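Local atomic coordinates of epoxide hydrolase (PDB entry 3G02), a protein that probably catalyses the hydrolysis of epoxides to diols, and has been evolved in the laboratory for enantioselectivity. Residues Leu167-Asp175 / Phe197-Ala208; Ala253-Gly264 / Phe308-Val319. The protein carries 9 engineered substitutions. All coordinates share one frame; numbering follows the deposited sequence.

In the fold
Contacts 1 and 2 are both largely buried, but they belong to different layers of the fold. Contact 1 joins helices 167-180 and 194-205, which pack beside the central sheet of the alpha/beta hydrolase core; its chemistry is mainly apolar, aliphatic side chains with a phenylalanine at each end, and one carboxylate. Contact 2 joins the helical lid elements 253-264 and 308-319, is centred on three aromatic rings, and reaches the second subunit. The two share no helix, yet they touch: L167 N and N170 ND2 of contact 1 probably bond to E317 OE1 and H313 NE2 of contact 2, and F197 packs on the engineered W318. The predicted nucleophile D193 and proton donor Y315 lie near this seam.

Contact 1: residues Leu167-Asp175 / Phe197-Ala208; sequences LMDNARVVD and FVGRLLGVGFDA. With FMT (formic acid), chain D.
The carboxylate of D175 meets F206 and A208, and its OD1 is gripped by the hydroxyl of Y187 and by a water. The water donates to D175 OD1 at 2.8 Å and accepts from A208 N at 3.0 Å, tying the helix to the chain that leaves its neighbour. K179 forms a salt bridge to OD2. With CG anti to the backbone N (chi1 175°), the carboxylate is carried to the F206 ring, where D175 CG lies 3.4 Å from F206 CD2 and the two planes are turned 49° apart.

F206, the first residue beyond the helical part of its segment, turns its ring back against helix 167-175, where a broad flat side chain can lie against A171, R172 and D175 together. L202 CD2 covers one face of the ring, off centre. M168 bends at chi2 and chi3 to bring its sulfur to the ring edge, a Met-aromatic contact with SD 5.1 Å from the ring centroid; its CE ends on L201 CD2.

The axes of helices 167-175 and 197-205 cross at -70°, 8.8 Å apart. A171 stands at this crossing, where its single methyl group allows close approach: its CB touches F206 CE1 at 3.9 Å and L202 CD2 at 4.0 Å. V198 is a knob in the hole formed by L167, N170, A171 and V174, its CG1 facing A171 CA and its CG2 N170 CB. At the far end L167 CD1 meets F197 CD2 at 3.5 Å. V174 and V198 also rest on L115 of strand 110-115, and L202 on strand 187-191. Two helices crossing against one side of a largely parallel sheet, the second following what is probably the nucleophile elbow, are characteristic of the alpha/beta hydrolase fold.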
# COMPACT_ATOMS: atom_id res chain seq x y z
N LEU A 167 12.05 16.33 6.29
CA LEU A 167 11.17 17.39 6.76
C LEU A 167 11.91 18.70 7.06
O LEU A 167 11.41 19.77 6.73
CB LEU A 167 10.35 16.92 7.97
CG LEU A 167 9.33 15.81 7.67
CD1 LEU A 167 8.99 14.99 8.90
CD2 LEU A 167 8.06 16.40 7.03
N MET A 168 13.10 18.59 7.65
CA MET A 168 13.92 19.78 7.93
C MET A 168 14.35 20.48 6.65
O MET A 168 14.39 21.71 6.59
CB MET A 168 15.14 19.41 8.78
CG MET A 168 15.94 20.62 9.28
SD MET A 168 14.96 21.70 10.35
CE MET A 168 14.74 20.66 11.79
N ASP A 169 14.66 19.70 5.62
CA ASP A 169 15.02 20.23 4.32
C ASP A 169 13.86 21.02 3.71
O ASP A 169 14.05 22.09 3.12
CB ASP A 169 15.43 19.11 3.37
CG ASP A 169 16.72 18.42 3.80
OD1 ASP A 169 17.72 19.12 4.05
OD2 ASP A 169 16.73 17.18 3.88
N ASN A 170 12.65 20.48 3.85
CA ASN A 170 11.44 21.17 3.41
C ASN A 170 11.27 22.50 4.13
O ASN A 170 10.97 23.52 3.50
CB ASN A 170 10.21 20.29 3.62
CG ASN A 170 9.94 19.36 2.45
OD1 ASN A 170 9.11 19.65 1.60
ND2 ASN A 170 10.65 18.24 2.39
N ALA A 171 11.47 22.48 5.45
CA ALA A 171 11.38 23.69 6.28
C ALA A 171 12.39 24.74 5.83
O ALA A 171 12.05 25.91 5.68
CB ALA A 171 11.56 23.34 7.75
N ARG A 172 13.63 24.31 5.61
CA ARG A 172 14.68 25.22 5.16
C ARG A 172 14.33 25.89 3.82
O ARG A 172 14.58 27.08 3.63
CB ARG A 172 16.02 24.48 5.08
CG ARG A 172 17.22 25.40 4.84
CD ARG A 172 18.52 24.61 4.72
NE ARG A 172 18.48 23.66 3.61
CZ ARG A 172 18.34 22.34 3.74
NH1 ARG A 172 18.25 21.79 4.95
NH2 ARG A 172 18.30 21.58 2.66
N VAL A 173 13.73 25.12 2.91
CA VAL A 173 13.27 25.66 1.63
C VAL A 173 12.17 26.72 1.80
O VAL A 173 12.21 27.77 1.16
CB VAL A 173 12.80 24.53 0.67
CG1 VAL A 173 12.09 25.11 -0.56
CG2 VAL A 173 14.00 23.68 0.24
N VAL A 174 11.19 26.43 2.66
CA VAL A 174 10.09 27.38 2.91
C VAL A 174 10.63 28.67 3.53
O VAL A 174 10.28 29.77 3.10
CB VAL A 174 8.98 26.75 3.78
CG1 VAL A 174 7.93 27.80 4.16
CG2 VAL A 174 8.31 25.60 3.04
N ASP A 175 11.49 28.53 4.54
CA ASP A 175 12.11 29.68 5.19
C ASP A 175 12.91 30.52 4.19
O ASP A 175 12.82 31.75 4.20
CB ASP A 175 13.01 29.23 6.35
CG ASP A 175 13.77 30.38 6.99
OD1 ASP A 175 13.16 31.17 7.73
OD2 ASP A 175 14.99 30.46 6.75
N PHE A 197 3.78 19.72 10.21
CA PHE A 197 5.07 19.32 10.77
C PHE A 197 6.18 20.22 10.26
O PHE A 197 7.05 20.61 11.03
CB PHE A 197 5.40 17.84 10.55
CG PHE A 197 6.46 17.33 11.49
CD1 PHE A 197 6.12 16.80 12.73
CD2 PHE A 197 7.81 17.45 11.16
CE1 PHE A 197 7.10 16.35 13.61
CE2 PHE A 197 8.81 17.01 12.04
CZ PHE A 197 8.45 16.46 13.26
N VAL A 198 6.14 20.57 8.98
CA VAL A 198 7.05 21.59 8.43
C VAL A 198 6.88 22.89 9.21
O VAL A 198 7.87 23.50 9.64
CB VAL A 198 6.83 21.80 6.92
CG1 VAL A 198 7.74 22.91 6.37
CG2 VAL A 198 7.08 20.50 6.16
N GLY A 199 5.63 23.30 9.44
CA GLY A 199 5.34 24.49 10.25
C GLY A 199 5.87 24.42 11.67
O GLY A 199 6.37 25.42 12.20
N ARG A 200 5.75 23.25 12.30
CA ARG A 200 6.29 23.03 13.64
C ARG A 200 7.80 23.26 13.66
O ARG A 200 8.31 23.97 14.53
CB ARG A 200 5.96 21.62 14.14
CG ARG A 200 6.50 21.32 15.54
CD ARG A 200 5.93 20.03 16.13
NE ARG A 200 4.51 20.14 16.43
CZ ARG A 200 4.01 20.61 17.57
NH1 ARG A 200 4.81 21.02 18.55
NH2 ARG A 200 2.69 20.67 17.74
N LEU A 201 8.51 22.68 12.69
CA LEU A 201 9.96 22.84 12.59
C LEU A 201 10.37 24.29 12.38
O LEU A 201 11.36 24.76 12.95
CB LEU A 201 10.54 21.95 11.49
CG LEU A 201 10.44 20.43 11.68
CD1 LEU A 201 10.95 19.72 10.45
CD2 LEU A 201 11.19 19.96 12.93
N LEU A 202 9.60 25.01 11.56
CA LEU A 202 9.82 26.44 11.37
C LEU A 202 9.63 27.22 12.68
O LEU A 202 10.46 28.08 13.02
CB LEU A 202 8.89 26.99 10.27
CG LEU A 202 9.23 26.49 8.86
CD1 LEU A 202 8.09 26.74 7.89
CD2 LEU A 202 10.52 27.12 8.34
N GLY A 203 8.57 26.90 13.41
CA GLY A 203 8.33 27.52 14.71
C GLY A 203 9.44 27.24 15.71
O GLY A 203 9.85 28.12 16.47
N VAL A 204 9.93 26.01 15.70
CA VAL A 204 10.94 25.54 16.65
C VAL A 204 12.34 26.12 16.39
O VAL A 204 13.02 26.54 17.34
CB VAL A 204 10.98 23.98 16.69
CG1 VAL A 204 12.20 23.47 17.46
CG2 VAL A 204 9.70 23.43 17.30
N GLY A 205 12.76 26.14 15.13
CA GLY A 205 14.16 26.37 14.81
C GLY A 205 14.53 27.51 13.89
O GLY A 205 15.72 27.75 13.65
N PHE A 206 13.54 28.23 13.38
CA PHE A 206 13.79 29.29 12.41
C PHE A 206 13.37 30.65 12.96
O PHE A 206 12.18 30.89 13.21
CB PHE A 206 13.10 28.97 11.07
CG PHE A 206 13.71 27.79 10.34
CD1 PHE A 206 13.41 26.49 10.72
CD2 PHE A 206 14.58 27.99 9.27
CE1 PHE A 206 13.97 25.40 10.05
CE2 PHE A 206 15.14 26.91 8.60
CZ PHE A 206 14.83 25.61 8.99
N ASP A 207 14.35 31.53 13.15
CA ASP A 207 14.13 32.81 13.83
C ASP A 207 13.14 33.72 13.12
O ASP A 207 12.40 34.46 13.78
CB ASP A 207 15.45 33.55 14.03
CG ASP A 207 16.31 32.92 15.12
OD1 ASP A 207 17.46 33.38 15.29
OD2 ASP A 207 15.84 31.99 15.81
N ALA A 208 13.12 33.66 11.79
CA ALA A 208 12.23 34.50 10.99
C ALA A 208 10.76 34.08 11.14
O ALA A 208 9.86 34.89 10.93
CB ALA A 208 12.65 34.48 9.53
C FMT D . 2.44 18.70 13.79
O1 FMT D . 1.79 17.77 13.32
O2 FMT D . 2.48 18.96 15.00
O HOH W 1 14.69 31.97 9.90

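Contact 2: residues Ala253-Gly264 / Phe308-Val319; sequences AMEHSTRPSTIG and FPRAIHTYREWV. Engineered in segment 308-319: W318 (natural residue Thr), V319 (natural residue Thr). With FMT (formic acid), chain C.
H256 rises from its helix alongside Y315 and forms, with Y315 and F308, an aromatic cluster in the helical lid of this alpha/beta hydrolase. Its CB starts over the tyrosine face, 3.9 Å from the ring centroid, in a CH-pi contact. Because CG is anti to the carbonyl carbon (chi1 -65°), the imidazole continues along Y315, standing edge-on to its face with the planes 87° apart. ND1 lies over the middle of that face, 3.3 Å from Y315 CZ, and the I312 CG2 methyl covers one imidazole face off centre, toward the ND1-CG side. CD2 and CE1 run on to the F308 edge, in an offset edge-to-face pair. At the tip, NE2 lies 3.4 Å from F308 CE1 and is hydrogen-bonded to W277 NE1. A tryptophan N-H can only donate, so a neutral imidazole would probably carry its proton on ND1, facing the Y315 pi cloud. Histidine suits this place by offering a flat ring and a buried acceptor.

Y315, the predicted proton donor, is braced on its ring face while its hydroxyl is turned to a bound formic acid, probably from the crystallisation liquor: OH donates to its O2 at 2.6 Å. Y252 bonds the same molecule, consistent with the tyrosine pair that activates the epoxide in related hydrolases. The engineered W318 brings CZ3 within 3.5 Å of its carbon.

The branches of I312 divide the work: CG2 covers H256, and CD1 lies between P260 CB (3.7 Å) and I263 CG2. The engineered V319 rests CG1 on M254 SD and CG2 on S257 CB. R316 makes salt bridges through NH1 to E47 of the second subunit and NH2 to D164, and its backbone N donates to a water at 3.1 Å that lies 2.9 Å from H256 O.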
# COMPACT_ATOMS: atom_id res chain seq x y z
N ALA A 253 0.11 5.08 4.28
CA ALA A 253 1.22 5.87 4.82
C ALA A 253 2.40 4.97 5.10
O ALA A 253 3.55 5.33 4.85
CB ALA A 253 0.78 6.59 6.09
N MET A 254 2.12 3.77 5.62
CA MET A 254 3.18 2.80 5.87
C MET A 254 3.86 2.36 4.58
O MET A 254 5.07 2.14 4.56
CB MET A 254 2.62 1.59 6.62
CG MET A 254 2.15 1.95 8.02
SD MET A 254 3.40 2.61 9.13
CE MET A 254 4.71 1.40 9.03
N GLU A 255 3.09 2.25 3.50
CA GLU A 255 3.65 1.91 2.20
C GLU A 255 4.49 3.07 1.66
O GLU A 255 5.60 2.85 1.17
CB GLU A 255 2.55 1.50 1.22
CG GLU A 255 3.05 1.10 -0.17
CD GLU A 255 3.84 -0.21 -0.21
OE1 GLU A 255 3.88 -0.95 0.79
OE2 GLU A 255 4.42 -0.50 -1.29
N HIS A 256 3.99 4.30 1.78
CA HIS A 256 4.77 5.48 1.38
C HIS A 256 6.10 5.56 2.13
O HIS A 256 7.12 5.95 1.56
CB HIS A 256 4.03 6.78 1.68
CG HIS A 256 2.76 7.00 0.91
ND1 HIS A 256 2.01 8.14 1.06
CD2 HIS A 256 2.12 6.25 -0.02
CE1 HIS A 256 0.95 8.09 0.28
NE2 HIS A 256 0.99 6.95 -0.39
N SER A 257 6.06 5.22 3.42
CA SER A 257 7.24 5.30 4.27
C SER A 257 8.27 4.24 3.92
O SER A 257 9.44 4.54 3.69
CB SER A 257 6.84 5.16 5.74
OG SER A 257 7.99 5.07 6.56
N THR A 258 7.81 2.99 3.89
CA THR A 258 8.71 1.84 3.77
C THR A 258 9.13 1.47 2.36
O THR A 258 10.25 0.99 2.14
CB THR A 258 8.10 0.59 4.43
OG1 THR A 258 6.85 0.27 3.79
CG2 THR A 258 7.87 0.83 5.91
N ARG A 259 8.23 1.68 1.40
CA ARG A 259 8.48 1.29 0.01
C ARG A 259 8.08 2.38 -0.99
O ARG A 259 7.33 2.13 -1.94
CB ARG A 259 7.78 -0.03 -0.32
CG ARG A 259 8.28 -1.23 0.47
CD ARG A 259 9.72 -1.62 0.12
NE ARG A 259 10.07 -2.88 0.77
CZ ARG A 259 10.56 -2.98 2.00
NH1 ARG A 259 10.79 -1.88 2.71
NH2 ARG A 259 10.82 -4.17 2.52
N PRO A 260 8.62 3.61 -0.81
CA PRO A 260 8.23 4.70 -1.70
C PRO A 260 8.54 4.43 -3.17
O PRO A 260 7.78 4.85 -4.04
CB PRO A 260 9.03 5.90 -1.18
CG PRO A 260 10.17 5.30 -0.41
CD PRO A 260 9.59 4.07 0.21
N SER A 261 9.64 3.74 -3.45
CA SER A 261 9.98 3.46 -4.84
C SER A 261 8.94 2.54 -5.52
O SER A 261 8.49 2.82 -6.63
CB SER A 261 11.38 2.88 -4.98
OG SER A 261 11.69 2.76 -6.36
N THR A 262 8.57 1.46 -4.83
CA THR A 262 7.57 0.54 -5.36
C THR A 262 6.23 1.23 -5.59
O THR A 262 5.69 1.20 -6.70
CB THR A 262 7.40 -0.68 -4.44
OG1 THR A 262 8.64 -1.38 -4.38
CG2 THR A 262 6.32 -1.62 -4.97
N ILE A 263 5.70 1.88 -4.56
CA ILE A 263 4.39 2.50 -4.71
C ILE A 263 4.42 3.66 -5.71
O ILE A 263 3.46 3.87 -6.45
CB ILE A 263 3.74 2.86 -3.33
CG1 ILE A 263 2.26 3.27 -3.50
CG2 ILE A 263 4.53 3.93 -2.59
CD1 ILE A 263 1.35 2.20 -4.13
N GLY A 264 5.55 4.38 -5.77
CA GLY A 264 5.73 5.42 -6.78
C GLY A 264 5.59 4.88 -8.18
O GLY A 264 4.91 5.47 -9.02
N PHE A 308 3.20 12.17 -7.45
CA PHE A 308 3.15 11.13 -6.43
C PHE A 308 4.52 10.53 -6.06
O PHE A 308 4.86 10.49 -4.88
CB PHE A 308 2.14 10.02 -6.73
CG PHE A 308 2.14 8.97 -5.67
CD1 PHE A 308 1.37 9.13 -4.52
CD2 PHE A 308 2.99 7.87 -5.76
CE1 PHE A 308 1.41 8.19 -3.50
CE2 PHE A 308 3.04 6.92 -4.75
CZ PHE A 308 2.24 7.08 -3.62
N PRO A 309 5.28 10.03 -7.06
CA PRO A 309 6.54 9.39 -6.67
C PRO A 309 7.56 10.34 -6.04
O PRO A 309 8.47 9.87 -5.34
CB PRO A 309 7.08 8.84 -8.00
CG PRO A 309 6.41 9.68 -9.05
CD PRO A 309 5.04 9.94 -8.51
N ARG A 310 7.42 11.64 -6.27
CA ARG A 310 8.35 12.65 -5.76
C ARG A 310 7.93 13.21 -4.41
O ARG A 310 8.77 13.58 -3.59
CB ARG A 310 8.48 13.80 -6.77
CG ARG A 310 8.85 13.36 -8.18
CD ARG A 310 9.09 14.54 -9.10
NE ARG A 310 7.88 15.31 -9.39
CZ ARG A 310 7.69 16.60 -9.07
NH1 ARG A 310 8.64 17.28 -8.42
NH2 ARG A 310 6.56 17.20 -9.39
N ALA A 311 6.62 13.28 -4.18
CA ALA A 311 6.07 13.97 -3.01
C ALA A 311 6.17 13.14 -1.74
O ALA A 311 6.16 13.69 -0.63
CB ALA A 311 4.62 14.33 -3.28
N ILE A 312 6.26 11.83 -1.88
CA ILE A 312 6.14 10.96 -0.72
C ILE A 312 7.44 10.78 0.08
O ILE A 312 7.46 10.05 1.07
CB ILE A 312 5.50 9.60 -1.07
CG1 ILE A 312 6.32 8.85 -2.13
CG2 ILE A 312 4.04 9.81 -1.54
CD1 ILE A 312 5.87 7.42 -2.35
N HIS A 313 8.50 11.48 -0.32
CA HIS A 313 9.81 11.36 0.34
C HIS A 313 9.75 11.61 1.85
O HIS A 313 10.50 11.00 2.61
CB HIS A 313 10.87 12.26 -0.31
CG HIS A 313 10.60 13.74 -0.18
ND1 HIS A 313 9.78 14.43 -1.05
CD2 HIS A 313 11.06 14.65 0.71
CE1 HIS A 313 9.74 15.70 -0.70
NE2 HIS A 313 10.51 15.86 0.36
N THR A 314 8.84 12.48 2.27
CA THR A 314 8.76 12.86 3.67
C THR A 314 8.19 11.77 4.57
O THR A 314 8.41 11.79 5.77
CB THR A 314 7.89 14.11 3.87
OG1 THR A 314 6.64 13.90 3.20
CG2 THR A 314 8.58 15.34 3.29
N TYR A 315 7.46 10.82 3.99
CA TYR A 315 6.77 9.82 4.81
C TYR A 315 7.69 8.98 5.68
O TYR A 315 7.34 8.64 6.80
CB TYR A 315 5.88 8.93 3.95
CG TYR A 315 4.54 9.56 3.65
CD1 TYR A 315 4.42 10.51 2.64
CD2 TYR A 315 3.41 9.22 4.39
CE1 TYR A 315 3.19 11.10 2.37
CE2 TYR A 315 2.18 9.81 4.13
CZ TYR A 315 2.08 10.75 3.12
OH TYR A 315 0.86 11.34 2.84
N ARG A 316 8.88 8.65 5.17
CA ARG A 316 9.81 7.84 5.96
C ARG A 316 10.29 8.56 7.23
O ARG A 316 10.76 7.92 8.16
CB ARG A 316 10.99 7.35 5.12
CG ARG A 316 11.76 8.42 4.39
CD ARG A 316 12.78 7.75 3.51
NE ARG A 316 13.47 8.66 2.59
CZ ARG A 316 13.06 8.96 1.36
NH1 ARG A 316 11.92 8.45 0.89
NH2 ARG A 316 13.78 9.77 0.61
N GLU A 317 10.16 9.89 7.25
CA GLU A 317 10.41 10.68 8.47
C GLU A 317 9.12 11.05 9.21
O GLU A 317 9.12 11.15 10.44
CB GLU A 317 11.18 11.95 8.14
CG GLU A 317 12.60 11.72 7.65
CD GLU A 317 13.45 12.98 7.69
OE1 GLU A 317 12.89 14.08 7.86
OE2 GLU A 317 14.69 12.85 7.56
N TRP A 318 8.04 11.26 8.46
CA TRP A 318 6.79 11.76 9.05
C TRP A 318 5.99 10.70 9.81
O TRP A 318 5.38 11.00 10.84
CB TRP A 318 5.93 12.42 7.96
CG TRP A 318 4.72 13.17 8.46
CD1 TRP A 318 4.70 14.25 9.31
CD2 TRP A 318 3.35 12.92 8.11
NE1 TRP A 318 3.41 14.68 9.52
CE2 TRP A 318 2.56 13.88 8.80
CE3 TRP A 318 2.71 11.98 7.30
CZ2 TRP A 318 1.17 13.92 8.68
CZ3 TRP A 318 1.33 12.01 7.19
CH2 TRP A 318 0.57 12.98 7.88
N VAL A 319 6.00 9.47 9.29
CA VAL A 319 5.29 8.35 9.92
C VAL A 319 5.79 8.06 11.36
O VAL A 319 4.96 7.94 12.27
CB VAL A 319 5.29 7.09 9.01
CG1 VAL A 319 4.81 5.86 9.76
CG2 VAL A 319 4.41 7.32 7.78
C FMT C . -1.24 12.41 4.86
O1 FMT C . -2.11 12.74 5.65
O2 FMT C . -0.98 11.23 4.62
O HOH W 2 9.11 8.03 2.10